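Local atomic coordinates of putative NADH-flavin reductase (Lactobacillus casei ATCC 334, PDB entry 3H2S), a protein that binds NADPH through a Rossmann-type domain and probably acts as an NAD(P)H-dependent oxidoreductase, though its natural substrate is not established. Residues Met1-Leu6 / Ser62-Asp68; His82-Thr87 / Tyr140-Phe144; Leu93-Leu99 / Asn148-Asn152; Pro166-Tyr170 / Leu194-Asp198; Leu177-Glu181 / Ile210-Asp214. All coordinates share one frame; numbering follows the deposited sequence.

Contact 1: residues Met1-Leu6 / Ser62-Asp68; sequences MKIAVL and SVDAVVD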
# COMPACT_ATOMS: atom_id res chain seq x y z
N MSE A 1 20.49 1.89 -19.98
CA MSE A 1 19.95 2.33 -18.67
C MSE A 1 20.18 1.25 -17.62
O MSE A 1 20.51 0.11 -17.96
CB MSE A 1 18.45 2.66 -18.79
CG MSE A 1 17.51 1.47 -18.54
SE MSE A 1 15.60 1.91 -18.75
CE MSE A 1 15.60 3.67 -17.89
N LYS A 2 20.01 1.60 -16.35
CA LYS A 2 20.17 0.64 -15.27
C LYS A 2 18.82 0.15 -14.75
O LYS A 2 17.92 0.95 -14.45
CB LYS A 2 21.01 1.22 -14.13
CG LYS A 2 21.34 0.18 -13.08
CD LYS A 2 22.30 0.70 -12.03
CE LYS A 2 22.63 -0.38 -11.03
NZ LYS A 2 23.64 0.09 -10.05
N ILE A 3 18.66 -1.16 -14.72
CA ILE A 3 17.37 -1.78 -14.43
C ILE A 3 17.54 -2.73 -13.25
O ILE A 3 18.31 -3.69 -13.32
CB ILE A 3 16.83 -2.59 -15.66
CG1 ILE A 3 16.85 -1.75 -16.94
CG2 ILE A 3 15.43 -3.14 -15.38
CD1 ILE A 3 16.29 -2.49 -18.19
N ALA A 4 16.82 -2.46 -12.16
CA ALA A 4 16.72 -3.41 -11.05
C ALA A 4 15.58 -4.37 -11.33
O ALA A 4 14.47 -3.94 -11.65
CB ALA A 4 16.49 -2.68 -9.73
N VAL A 5 15.85 -5.68 -11.24
CA VAL A 5 14.80 -6.67 -11.43
C VAL A 5 14.50 -7.38 -10.12
O VAL A 5 15.37 -8.08 -9.55
CB VAL A 5 15.19 -7.70 -12.52
CG1 VAL A 5 14.10 -8.75 -12.70
CG2 VAL A 5 15.53 -6.97 -13.83
N LEU A 6 13.29 -7.18 -9.60
CA LEU A 6 12.85 -7.90 -8.41
C LEU A 6 12.26 -9.24 -8.83
O LEU A 6 11.56 -9.32 -9.84
CB LEU A 6 11.80 -7.09 -7.66
CG LEU A 6 12.20 -5.96 -6.69
CD1 LEU A 6 13.43 -5.17 -7.09
CD2 LEU A 6 11.00 -5.03 -6.44
N SER A 62 20.64 4.64 -8.01
CA SER A 62 21.42 4.54 -9.24
C SER A 62 20.63 3.95 -10.42
O SER A 62 21.14 3.92 -11.55
CB SER A 62 22.71 3.74 -9.01
OG SER A 62 22.41 2.38 -8.78
N VAL A 63 19.43 3.45 -10.16
CA VAL A 63 18.67 2.75 -11.21
C VAL A 63 17.66 3.67 -11.92
O VAL A 63 17.07 4.57 -11.31
CB VAL A 63 17.99 1.46 -10.70
CG1 VAL A 63 18.96 0.64 -9.83
CG2 VAL A 63 16.74 1.79 -9.95
N ASP A 64 17.48 3.44 -13.22
CA ASP A 64 16.56 4.22 -14.04
C ASP A 64 15.18 3.55 -14.10
O ASP A 64 14.16 4.21 -14.35
CB ASP A 64 17.14 4.37 -15.46
CG ASP A 64 18.53 5.00 -15.46
OD1 ASP A 64 19.52 4.31 -15.80
OD2 ASP A 64 18.63 6.20 -15.11
N ALA A 65 15.16 2.24 -13.89
CA ALA A 65 13.92 1.48 -13.91
C ALA A 65 13.96 0.30 -12.95
O ALA A 65 15.03 -0.27 -12.67
CB ALA A 65 13.62 0.98 -15.31
N VAL A 66 12.78 -0.11 -12.53
CA VAL A 66 12.59 -1.28 -11.68
C VAL A 66 11.50 -2.16 -12.28
O VAL A 66 10.46 -1.66 -12.72
CB VAL A 66 12.18 -0.88 -10.24
CG1 VAL A 66 11.99 -2.13 -9.38
CG2 VAL A 66 13.24 0.02 -9.63
N VAL A 67 11.72 -3.47 -12.29
CA VAL A 67 10.68 -4.38 -12.71
C VAL A 67 10.29 -5.30 -11.57
O VAL A 67 11.16 -5.93 -10.95
CB VAL A 67 11.11 -5.22 -13.94
CG1 VAL A 67 9.96 -6.18 -14.35
CG2 VAL A 67 11.48 -4.29 -15.09
N ASP A 68 9.01 -5.34 -11.25
CA ASP A 68 8.49 -6.22 -10.19
C ASP A 68 8.02 -7.56 -10.79
O ASP A 68 6.93 -7.65 -11.36
CB ASP A 68 7.37 -5.53 -9.39
CG ASP A 68 6.77 -6.42 -8.31
OD1 ASP A 68 7.05 -7.63 -8.27
OD2 ASP A 68 5.97 -5.89 -7.48
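Ile3, Ala4, Val5 and Leu6 pair in parallel with Ala65, Val66, Val67 and Asp68. The strand axes come within 4.6 Å of each other and diverge by 19°. Three bonds carry the regular pairing. Ala4 N donates to Ala65 O, Val67 N donates to Ala4 O at 2.9 Å, and Leu6 N donates to Val67 O at 2.8 Å. At the start of the pair Lys2 O takes two donors, Asp64 N at 2.8 Å and Ala65 N at 3.1 Å. The amide of Lys2 is held in turn by a side chain: Lys2 N gives a nearly straight bond (174°) to Asp64 OD1, on the lone pair away from the other carboxylate oxygen.

The side chain of Lys2 starts with CG opposite the backbone N (chi1 -172°) and stays extended. It runs past Val63 CG1, and NZ donates a hydrogen bond to Ser62 OG at 2.9 Å. On one face of the sheet Ile3 CG2 and Val67 CG2 lie side by side, 4.1 Å apart. Helices 11-22 and 189-201 cover this face. On the other face Ala4 CB touches Val63 CG1 and Val66 CG2, and Leu6 CD1 meets Val66 CG1, with Leu89 of helix 80-91 beyond.

These are two neighbouring central strands of the Rossmann-type sheet. Asp68 OD1 accepts from the amide of Leu70, a residue that binds NADPH. Polar bonds fix the start of both segments, and apolar side chains line the first face and most of the second, where Asp68 is polar. The chemistry thus suits a buried sheet centre whose C-terminal ends lead to the cofactor.

Contact 2: residues His82-Thr87 / Tyr140-Phe144; sequences HLDFAT and YEYQF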
# COMPACT_ATOMS: atom_id res chain seq x y z
N HIS A 82 2.05 -9.97 -2.78
CA HIS A 82 1.85 -9.28 -4.05
C HIS A 82 1.60 -7.80 -3.80
O HIS A 82 2.15 -6.93 -4.50
CB HIS A 82 0.67 -9.88 -4.81
CG HIS A 82 1.01 -11.14 -5.54
ND1 HIS A 82 0.48 -12.37 -5.22
CD2 HIS A 82 1.83 -11.35 -6.60
CE1 HIS A 82 0.88 -13.26 -6.10
NE2 HIS A 82 1.72 -12.68 -6.94
N LEU A 83 0.71 -7.52 -2.86
CA LEU A 83 0.40 -6.16 -2.47
C LEU A 83 1.56 -5.45 -1.74
O LEU A 83 1.97 -4.36 -2.13
CB LEU A 83 -0.87 -6.13 -1.63
CG LEU A 83 -1.40 -4.76 -1.17
CD1 LEU A 83 -1.65 -3.81 -2.37
CD2 LEU A 83 -2.68 -4.96 -0.36
N ASP A 84 2.09 -6.09 -0.70
CA ASP A 84 3.15 -5.50 0.13
C ASP A 84 4.41 -5.15 -0.67
O ASP A 84 5.01 -4.11 -0.46
CB ASP A 84 3.50 -6.42 1.31
CG ASP A 84 2.43 -6.43 2.39
OD1 ASP A 84 1.53 -5.55 2.39
OD2 ASP A 84 2.46 -7.35 3.23
N PHE A 85 4.85 -6.04 -1.56
CA PHE A 85 6.03 -5.72 -2.37
C PHE A 85 5.76 -4.44 -3.18
O PHE A 85 6.66 -3.62 -3.37
CB PHE A 85 6.35 -6.85 -3.34
CG PHE A 85 6.73 -8.16 -2.68
CD1 PHE A 85 7.66 -8.19 -1.65
CD2 PHE A 85 6.34 -9.36 -3.26
CE1 PHE A 85 8.15 -9.39 -1.17
CE2 PHE A 85 6.84 -10.57 -2.77
CZ PHE A 85 7.71 -10.58 -1.70
N ALA A 86 4.57 -4.35 -3.79
CA ALA A 86 4.25 -3.21 -4.64
C ALA A 86 4.16 -1.90 -3.85
O ALA A 86 4.64 -0.86 -4.31
CB ALA A 86 2.96 -3.46 -5.43
N THR A 87 3.45 -1.93 -2.72
CA THR A 87 3.31 -0.72 -1.91
C THR A 87 4.69 -0.26 -1.45
O THR A 87 4.96 0.94 -1.36
CB THR A 87 2.40 -0.92 -0.67
OG1 THR A 87 3.00 -1.88 0.22
CG2 THR A 87 0.98 -1.41 -1.08
N TYR A 140 -6.01 -6.28 -5.96
CA TYR A 140 -5.74 -5.15 -5.06
C TYR A 140 -4.46 -4.38 -5.44
O TYR A 140 -4.43 -3.14 -5.35
CB TYR A 140 -5.66 -5.61 -3.61
CG TYR A 140 -6.98 -6.12 -3.02
CD1 TYR A 140 -8.21 -5.63 -3.46
CD2 TYR A 140 -6.98 -7.02 -1.97
CE1 TYR A 140 -9.41 -6.05 -2.87
CE2 TYR A 140 -8.16 -7.47 -1.39
CZ TYR A 140 -9.37 -6.96 -1.83
OH TYR A 140 -10.54 -7.39 -1.25
N GLU A 141 -3.41 -5.10 -5.81
CA GLU A 141 -2.16 -4.46 -6.26
C GLU A 141 -2.42 -3.54 -7.45
O GLU A 141 -1.99 -2.39 -7.47
CB GLU A 141 -1.12 -5.53 -6.64
CG GLU A 141 0.15 -4.98 -7.27
CD GLU A 141 1.08 -6.08 -7.76
OE1 GLU A 141 0.67 -7.27 -7.84
OE2 GLU A 141 2.21 -5.72 -8.16
N TYR A 142 -3.23 -4.02 -8.39
CA TYR A 142 -3.65 -3.23 -9.54
C TYR A 142 -4.46 -1.98 -9.11
O TYR A 142 -4.26 -0.90 -9.64
CB TYR A 142 -4.50 -4.11 -10.46
CG TYR A 142 -5.31 -3.34 -11.47
CD1 TYR A 142 -6.69 -3.47 -11.50
CD2 TYR A 142 -4.69 -2.57 -12.43
CE1 TYR A 142 -7.44 -2.82 -12.46
CE2 TYR A 142 -5.44 -1.93 -13.42
CZ TYR A 142 -6.81 -2.08 -13.44
OH TYR A 142 -7.57 -1.44 -14.39
N GLN A 143 -5.35 -2.15 -8.15
CA GLN A 143 -6.14 -1.02 -7.68
C GLN A 143 -5.26 -0.04 -6.90
O GLN A 143 -5.47 1.18 -6.98
CB GLN A 143 -7.28 -1.50 -6.79
CG GLN A 143 -8.36 -2.29 -7.53
CD GLN A 143 -9.55 -2.55 -6.65
OE1 GLN A 143 -10.68 -2.21 -7.00
NE2 GLN A 143 -9.29 -3.00 -5.43
N PHE A 144 -4.33 -0.57 -6.12
CA PHE A 144 -3.39 0.28 -5.37
C PHE A 144 -2.57 1.16 -6.30
O PHE A 144 -2.35 2.34 -6.03
CB PHE A 144 -2.45 -0.56 -4.51
CG PHE A 144 -1.26 0.21 -4.02
CD1 PHE A 144 -1.38 1.08 -2.95
CD2 PHE A 144 -0.02 0.08 -4.64
CE1 PHE A 144 -0.30 1.85 -2.53
CE2 PHE A 144 1.08 0.79 -4.18
CZ PHE A 144 0.94 1.70 -3.15
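Thr87 and Phe144 make the aromatic part of this contact between helix 80-91 and helix 132-145. The methyl CG2 of Thr87 sits over the centre of the Phe144 ring, 3.6 Å from the centroid and 7° off its normal, a CH-pi contact. Phe144 CG lies opposite its backbone N (chi1 165°), which carries the ring across to helix 80-91. The backbone also joins in, with Thr87 CA 3.5 Å from Phe144 CE2.

Apolar contacts follow one helical turn earlier. Leu83 CD1 touches Phe144 CB at 4.0 Å and also lies against Glu141 CA. The two segment axes run 9.2 Å apart at an angle of 23°, so the helices are roughly parallel.

The acidic group between them is Glu141. Its extended chain lies against Ala86, with CG 3.7 Å and OE2 3.6 Å from Ala86 CB. Its CD packs 3.5 Å from His82 O, with no hydrogen bond. Another carboxylate is near: Asp68 OD2 lies 3.8 Å from Glu141 OE2. Glu141 OE1 accepts a hydrogen bond from Gln138 NE2, on the preceding turn of its own helix.

The second subunit also packs here: its Leu83 touches Phe144, its Thr87 touches Thr87, and its Arg94 forms a salt bridge with Asp84. His82 NE2 makes a weak hydrogen bond to NADPH. The grip across the segments is van der Waals and CH-pi, while Gln138, a cofactor-binding residue, probably fixes the Glu141 carboxylate's rotation.

Contact 3: residues Leu93-Leu99 / Asn148-Asn152; sequences LRNSDTL and NANVN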
# COMPACT_ATOMS: atom_id res chain seq x y z
N LEU A 93 9.67 5.30 -4.72
CA LEU A 93 9.71 6.02 -5.98
C LEU A 93 9.08 7.41 -5.94
O LEU A 93 8.92 8.05 -6.97
CB LEU A 93 9.07 5.18 -7.08
CG LEU A 93 9.65 3.76 -7.19
CD1 LEU A 93 8.96 3.03 -8.30
CD2 LEU A 93 11.16 3.83 -7.43
N ARG A 94 8.77 7.90 -4.74
CA ARG A 94 8.15 9.21 -4.61
C ARG A 94 9.11 10.30 -5.07
O ARG A 94 10.29 10.27 -4.74
CB ARG A 94 7.72 9.44 -3.16
CG ARG A 94 6.78 8.34 -2.65
CD ARG A 94 5.43 8.41 -3.35
NE ARG A 94 4.48 7.49 -2.73
CZ ARG A 94 3.25 7.25 -3.18
NH1 ARG A 94 2.83 7.84 -4.29
NH2 ARG A 94 2.48 6.36 -2.56
N ASN A 95 8.62 11.23 -5.88
CA ASN A 95 9.47 12.26 -6.47
C ASN A 95 10.72 11.73 -7.19
O ASN A 95 11.82 12.26 -7.02
CB ASN A 95 9.88 13.29 -5.41
CG ASN A 95 8.68 14.00 -4.81
OD1 ASN A 95 7.76 14.42 -5.53
ND2 ASN A 95 8.66 14.10 -3.48
N SER A 96 10.55 10.68 -7.98
CA SER A 96 11.63 10.15 -8.82
C SER A 96 11.09 9.88 -10.22
O SER A 96 9.91 9.60 -10.39
CB SER A 96 12.20 8.87 -8.21
OG SER A 96 13.01 8.15 -9.13
N ASP A 97 11.98 9.94 -11.20
CA ASP A 97 11.60 9.74 -12.60
C ASP A 97 11.57 8.26 -12.93
O ASP A 97 11.15 7.86 -14.02
CB ASP A 97 12.61 10.43 -13.52
CG ASP A 97 12.51 11.94 -13.48
OD1 ASP A 97 11.47 12.46 -13.01
OD2 ASP A 97 13.46 12.61 -13.93
N THR A 98 12.05 7.44 -11.99
CA THR A 98 12.20 6.00 -12.20
C THR A 98 10.94 5.33 -12.72
O THR A 98 9.88 5.42 -12.10
CB THR A 98 12.67 5.31 -10.91
OG1 THR A 98 13.87 5.93 -10.46
CG2 THR A 98 12.93 3.81 -11.14
N LEU A 99 11.09 4.58 -13.81
CA LEU A 99 10.01 3.77 -14.35
C LEU A 99 9.87 2.49 -13.54
O LEU A 99 10.86 1.81 -13.26
CB LEU A 99 10.31 3.39 -15.81
CG LEU A 99 10.44 4.51 -16.83
CD1 LEU A 99 10.82 3.89 -18.18
CD2 LEU A 99 9.13 5.22 -16.95
N ASN A 148 -1.89 6.19 -7.35
CA ASN A 148 -0.61 6.89 -7.40
C ASN A 148 -0.39 7.61 -8.72
O ASN A 148 0.26 7.10 -9.61
CB ASN A 148 0.53 5.91 -7.08
CG ASN A 148 0.33 5.23 -5.74
OD1 ASN A 148 -0.16 4.09 -5.68
ND2 ASN A 148 0.53 5.99 -4.67
N ALA A 149 -0.93 8.82 -8.82
CA ALA A 149 -0.94 9.58 -10.07
C ALA A 149 0.41 10.20 -10.40
O ALA A 149 0.61 10.74 -11.49
CB ALA A 149 -1.98 10.66 -10.02
N ASN A 150 1.30 10.23 -9.41
CA ASN A 150 2.56 10.96 -9.54
C ASN A 150 3.81 10.06 -9.46
O ASN A 150 4.91 10.52 -9.21
CB ASN A 150 2.62 12.06 -8.48
CG ASN A 150 1.41 12.97 -8.53
OD1 ASN A 150 0.67 13.11 -7.55
ND2 ASN A 150 1.13 13.53 -9.71
N VAL A 151 3.63 8.79 -9.79
CA VAL A 151 4.74 7.85 -9.89
C VAL A 151 4.70 7.25 -11.28
O VAL A 151 3.61 7.08 -11.85
CB VAL A 151 4.61 6.73 -8.80
CG1 VAL A 151 5.52 5.54 -9.12
CG2 VAL A 151 4.97 7.32 -7.42
N ASN A 152 5.87 6.97 -11.85
CA ASN A 152 5.91 6.44 -13.23
C ASN A 152 5.75 4.92 -13.28
O ASN A 152 6.68 4.20 -13.67
CB ASN A 152 7.18 6.88 -13.98
CG ASN A 152 7.17 8.37 -14.29
OD1 ASN A 152 6.12 8.97 -14.53
ND2 ASN A 152 8.35 8.98 -14.29
O HOH W 1 8.45 7.28 -10.68
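Asn152 makes a direct hydrogen bond between these two loops. Its ND2 donates to Asp97 O at 3.0 Å and 162°. The oxygen lies in the amide plane of Asn152, but the donor stands above the carbonyl plane of Asp97. A water adds a second polar link: it accepts from Asn152 N at 2.8 Å and donates to Ser96 O and Thr98 O. The three bonds tie the backbone of Asn152 to two carbonyls of the facing loop. Within that loop Ser96 OG accepts from Thr98 N, forming an ST turn.

Carbon contacts flank these bonds. Val151 CG1 meets Leu93 CB at 4.1 Å, and Leu99 CD2 lies 3.9 Å from Asn152 CB. The Arg94 chain, bent at chi2 (-69°), turns its guanidinium back toward the segment 148-152. There Val151 CG2 packs on the guanidinium, 3.8 Å from Arg94 NH1. The salt bridge of Arg94 is to Asp84 of the second subunit.

Both segments are links from helix to strand. Residues 93-99 lead from helix 80-91 into strand 99-103, and residues 148-152 lead from helix 132-145 into strand 153-158. The contact therefore joins two adjacent crossovers where they enter neighbouring parallel strands.

Contact 4: residues Pro166-Tyr170 / Leu194-Asp198; sequences PATSY and LAILD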
# COMPACT_ATOMS: atom_id res chain seq x y z
N PRO A 166 10.70 -19.11 -25.29
CA PRO A 166 11.43 -18.02 -25.94
C PRO A 166 10.49 -16.96 -26.54
O PRO A 166 9.29 -17.21 -26.74
CB PRO A 166 12.20 -18.73 -27.06
CG PRO A 166 11.38 -19.92 -27.38
CD PRO A 166 10.84 -20.38 -26.03
N ALA A 167 11.03 -15.77 -26.80
CA ALA A 167 10.24 -14.69 -27.35
C ALA A 167 10.02 -14.93 -28.84
O ALA A 167 10.88 -15.49 -29.53
CB ALA A 167 10.97 -13.35 -27.18
N THR A 168 8.87 -14.50 -29.33
CA THR A 168 8.59 -14.50 -30.77
C THR A 168 8.09 -13.13 -31.19
O THR A 168 8.87 -12.31 -31.66
CB THR A 168 7.52 -15.56 -31.13
OG1 THR A 168 6.37 -15.37 -30.30
CG2 THR A 168 8.07 -16.96 -30.92
N SER A 169 6.81 -12.86 -30.95
CA SER A 169 6.24 -11.51 -31.01
C SER A 169 5.04 -11.50 -30.07
O SER A 169 4.47 -12.56 -29.78
CB SER A 169 5.74 -11.16 -32.43
OG SER A 169 6.81 -10.99 -33.33
N TYR A 170 4.60 -10.31 -29.67
CA TYR A 170 3.39 -10.20 -28.86
C TYR A 170 2.36 -9.23 -29.44
O TYR A 170 2.68 -8.40 -30.31
CB TYR A 170 3.72 -9.85 -27.40
CG TYR A 170 4.22 -8.44 -27.20
CD1 TYR A 170 3.33 -7.37 -27.13
CD2 TYR A 170 5.58 -8.17 -27.20
CE1 TYR A 170 3.80 -6.07 -27.03
CE2 TYR A 170 6.05 -6.87 -27.16
CZ TYR A 170 5.16 -5.82 -27.06
OH TYR A 170 5.63 -4.53 -26.94
N LEU A 194 9.87 -9.20 -23.81
CA LEU A 194 9.83 -8.24 -24.93
C LEU A 194 8.96 -7.05 -24.58
O LEU A 194 9.34 -5.90 -24.81
CB LEU A 194 9.29 -8.89 -26.22
CG LEU A 194 10.13 -9.92 -26.98
CD1 LEU A 194 9.48 -10.22 -28.34
CD2 LEU A 194 11.57 -9.45 -27.15
N ALA A 195 7.75 -7.33 -24.12
CA ALA A 195 6.76 -6.29 -23.81
C ALA A 195 7.25 -5.35 -22.71
O ALA A 195 7.04 -4.15 -22.76
CB ALA A 195 5.40 -6.94 -23.43
N ILE A 196 7.83 -5.92 -21.66
CA ILE A 196 8.39 -5.13 -20.58
C ILE A 196 9.52 -4.21 -21.03
O ILE A 196 9.48 -3.01 -20.76
CB ILE A 196 8.83 -6.04 -19.42
CG1 ILE A 196 7.58 -6.67 -18.77
CG2 ILE A 196 9.65 -5.24 -18.40
CD1 ILE A 196 7.88 -7.72 -17.70
N LEU A 197 10.48 -4.76 -21.77
CA LEU A 197 11.60 -3.98 -22.24
C LEU A 197 11.16 -2.97 -23.28
O LEU A 197 11.70 -1.87 -23.32
CB LEU A 197 12.72 -4.87 -22.79
CG LEU A 197 13.82 -5.22 -21.78
CD1 LEU A 197 14.50 -3.96 -21.25
CD2 LEU A 197 13.27 -6.06 -20.64
N ASP A 198 10.14 -3.31 -24.06
CA ASP A 198 9.57 -2.34 -25.00
C ASP A 198 9.07 -1.11 -24.26
O ASP A 198 9.27 0.01 -24.71
CB ASP A 198 8.43 -2.97 -25.81
CG ASP A 198 8.94 -3.78 -27.00
OD1 ASP A 198 10.17 -3.79 -27.23
OD2 ASP A 198 8.11 -4.40 -27.69
O HOH W 2 5.09 -3.19 -24.76
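Tyr170 OH is gripped from two sources. It donates to Asp198 OD2 at 2.6 Å, and a water donates to it at the same distance. That water also donates to Ala195 O, so the phenol is bridged to the helix backbone too. The contact packs the start of the edge strand 170-173 against helix 189-201 of the Rossmann-type fold.

Tyr170 CG stands between its backbone N and carbonyl carbon (chi1 71°), and the ring reaches over the helix. Asp198 OD2 comes in at the ring edge, near its plane, and uses the lone pair away from OD1. The ring and carboxylate planes are 50° apart. Asp198 has a second partner, as OD1 forms a salt bridge with Arg23. The Arg23 charge and the phenol donor together probably favour an ionised carboxylate.

One turn earlier, Ala195 CB sits over one face of the Tyr170 ring, 3.8 Å from the centroid and 11° off the normal, a CH-pi contact. Tyr170 CD2 also touches Leu194 CB. The loop before the strand adds one more apolar contact, in which Leu194 meets Ala167 with its branch point: CG lies 3.5 Å from Ala167 CB.

Contact 5: residues Leu177-Glu181 / Ile210-Asp214; sequences LLVGE and IVVRD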
# COMPACT_ATOMS: atom_id res chain seq x y z
N LEU A 177 -9.12 -9.64 -21.62
CA LEU A 177 -8.41 -10.84 -21.98
C LEU A 177 -8.35 -10.97 -23.50
O LEU A 177 -9.38 -10.81 -24.18
CB LEU A 177 -9.11 -12.07 -21.39
CG LEU A 177 -8.33 -13.38 -21.43
CD1 LEU A 177 -7.13 -13.32 -20.46
CD2 LEU A 177 -9.26 -14.53 -21.09
N LEU A 178 -7.17 -11.29 -24.01
CA LEU A 178 -6.94 -11.51 -25.43
C LEU A 178 -6.92 -13.00 -25.78
O LEU A 178 -6.40 -13.83 -25.04
CB LEU A 178 -5.61 -10.88 -25.86
CG LEU A 178 -5.43 -9.38 -25.58
CD1 LEU A 178 -4.03 -8.92 -25.98
CD2 LEU A 178 -6.51 -8.56 -26.32
N VAL A 179 -7.50 -13.32 -26.92
CA VAL A 179 -7.54 -14.71 -27.37
C VAL A 179 -6.99 -14.75 -28.78
O VAL A 179 -7.30 -13.88 -29.59
CB VAL A 179 -8.99 -15.24 -27.38
CG1 VAL A 179 -9.05 -16.63 -28.01
CG2 VAL A 179 -9.57 -15.27 -25.96
N GLY A 180 -6.08 -15.69 -29.03
CA GLY A 180 -5.44 -15.79 -30.34
C GLY A 180 -6.20 -16.66 -31.32
O GLY A 180 -7.30 -17.14 -31.02
N GLU A 181 -5.63 -16.82 -32.50
CA GLU A 181 -6.25 -17.58 -33.58
C GLU A 181 -6.54 -19.02 -33.17
O GLU A 181 -7.39 -19.68 -33.75
CB GLU A 181 -5.34 -17.56 -34.81
CG GLU A 181 -6.02 -17.97 -36.11
CD GLU A 181 -5.13 -17.78 -37.32
OE1 GLU A 181 -3.92 -17.49 -37.13
OE2 GLU A 181 -5.63 -17.93 -38.45
N ILE A 210 -1.71 -2.51 -19.49
CA ILE A 210 -1.94 -3.25 -20.72
C ILE A 210 -1.93 -4.76 -20.48
O ILE A 210 -1.54 -5.22 -19.42
CB ILE A 210 -0.92 -2.86 -21.80
CG1 ILE A 210 0.51 -3.08 -21.31
CG2 ILE A 210 -1.15 -1.39 -22.24
CD1 ILE A 210 1.58 -3.02 -22.43
N VAL A 211 -2.44 -5.52 -21.45
CA VAL A 211 -2.39 -6.98 -21.38
C VAL A 211 -1.68 -7.43 -22.64
O VAL A 211 -1.84 -6.82 -23.69
CB VAL A 211 -3.80 -7.60 -21.35
CG1 VAL A 211 -4.67 -7.05 -22.50
CG2 VAL A 211 -3.74 -9.12 -21.41
N VAL A 212 -0.94 -8.53 -22.56
CA VAL A 212 -0.22 -9.02 -23.73
C VAL A 212 -0.45 -10.51 -23.98
O VAL A 212 -0.58 -11.28 -23.03
CB VAL A 212 1.29 -8.72 -23.65
CG1 VAL A 212 1.52 -7.23 -23.79
CG2 VAL A 212 1.87 -9.21 -22.33
N ARG A 213 -0.51 -10.90 -25.25
CA ARG A 213 -0.54 -12.32 -25.60
C ARG A 213 0.51 -12.61 -26.68
O ARG A 213 0.99 -11.69 -27.36
CB ARG A 213 -1.93 -12.72 -26.10
CG ARG A 213 -2.29 -12.15 -27.48
CD ARG A 213 -3.53 -12.83 -28.04
NE ARG A 213 -4.06 -12.17 -29.23
CZ ARG A 213 -3.69 -12.47 -30.48
NH1 ARG A 213 -2.69 -13.31 -30.71
NH2 ARG A 213 -4.28 -11.85 -31.50
N ASP A 214 0.81 -13.89 -26.86
CA ASP A 214 1.68 -14.32 -27.95
C ASP A 214 1.01 -13.96 -29.27
O ASP A 214 -0.19 -14.19 -29.45
CB ASP A 214 1.91 -15.83 -27.91
CG ASP A 214 2.72 -16.26 -26.70
OD1 ASP A 214 3.56 -15.46 -26.22
OD2 ASP A 214 2.56 -17.44 -26.29
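This is a side-chain contact between a loop and a strand, near the edge of the Rossmann-type sheet. Residues 177-181 belong to the long connection from strand 170-173 to helix 189-201. Residues 210-214 lie on strand 209-214, next to the outermost strand 170-173. The two segments pair no backbones with each other. They meet through Leu178, Val211, Arg213 and Gly180.

Leu178 points at the strand and fits between two of its residues. Its CG is 3.9 Å from Val211 CG1, and its CD1 lies 3.8 Å from Val211 O. Its CB is 3.6 Å from Arg213 CD. The arginine and leucine chains run at about a right angle to each other.

Arg213 starts with CG between its backbone N and carbonyl carbon (chi1 71°) and is extended from there to NE. This lays the aliphatic part along Leu178 and brings the guanidinium over the loop. Leu178 CB meets the edge of that group. Gly180 CA sits over one face, offset toward the rim, 3.7 Å from NH1. Val179 O lies over a face as well, 3.7 Å from NE. The guanidinium is steadied by its own strand, where NH1 donates to Asp214 O at 2.9 Å with a bent angle of 137°.

The loop is held from elsewhere too: Leu178 O accepts from Ser185 OG. Arg213 also packs on Ser159, which binds NADPH. Across the segments carbon chains pack together and the guanidinium packs on Gly180 CA and Val179 O; the Asp214 O bond, inside the strand, probably limits its movement.

All five contacts belong to one Rossmann-type domain built on a mixed sheet. Contact 1 lies in the middle of the sheet, and contact 5 lies on strand 209-214, next to the antiparallel edge strand 170-173, about 26 Å away between centres. Contacts 1 and 3 touch where strand 65-68 meets Leu99. Contact 1 also meets contact 2 through Asp68 and contact 4 through Ile3 and Val67. Contacts 4 and 5 lie about 13 Å apart between centres, touch through Tyr170 and Val212, and alternate along the chain. Contacts 2 and 3 also alternate, and both touch the second subunit. With helices 80-91 and 132-145 they thus lie at the dimer interface, while contacts 1 and 2 come closest to the cofactor.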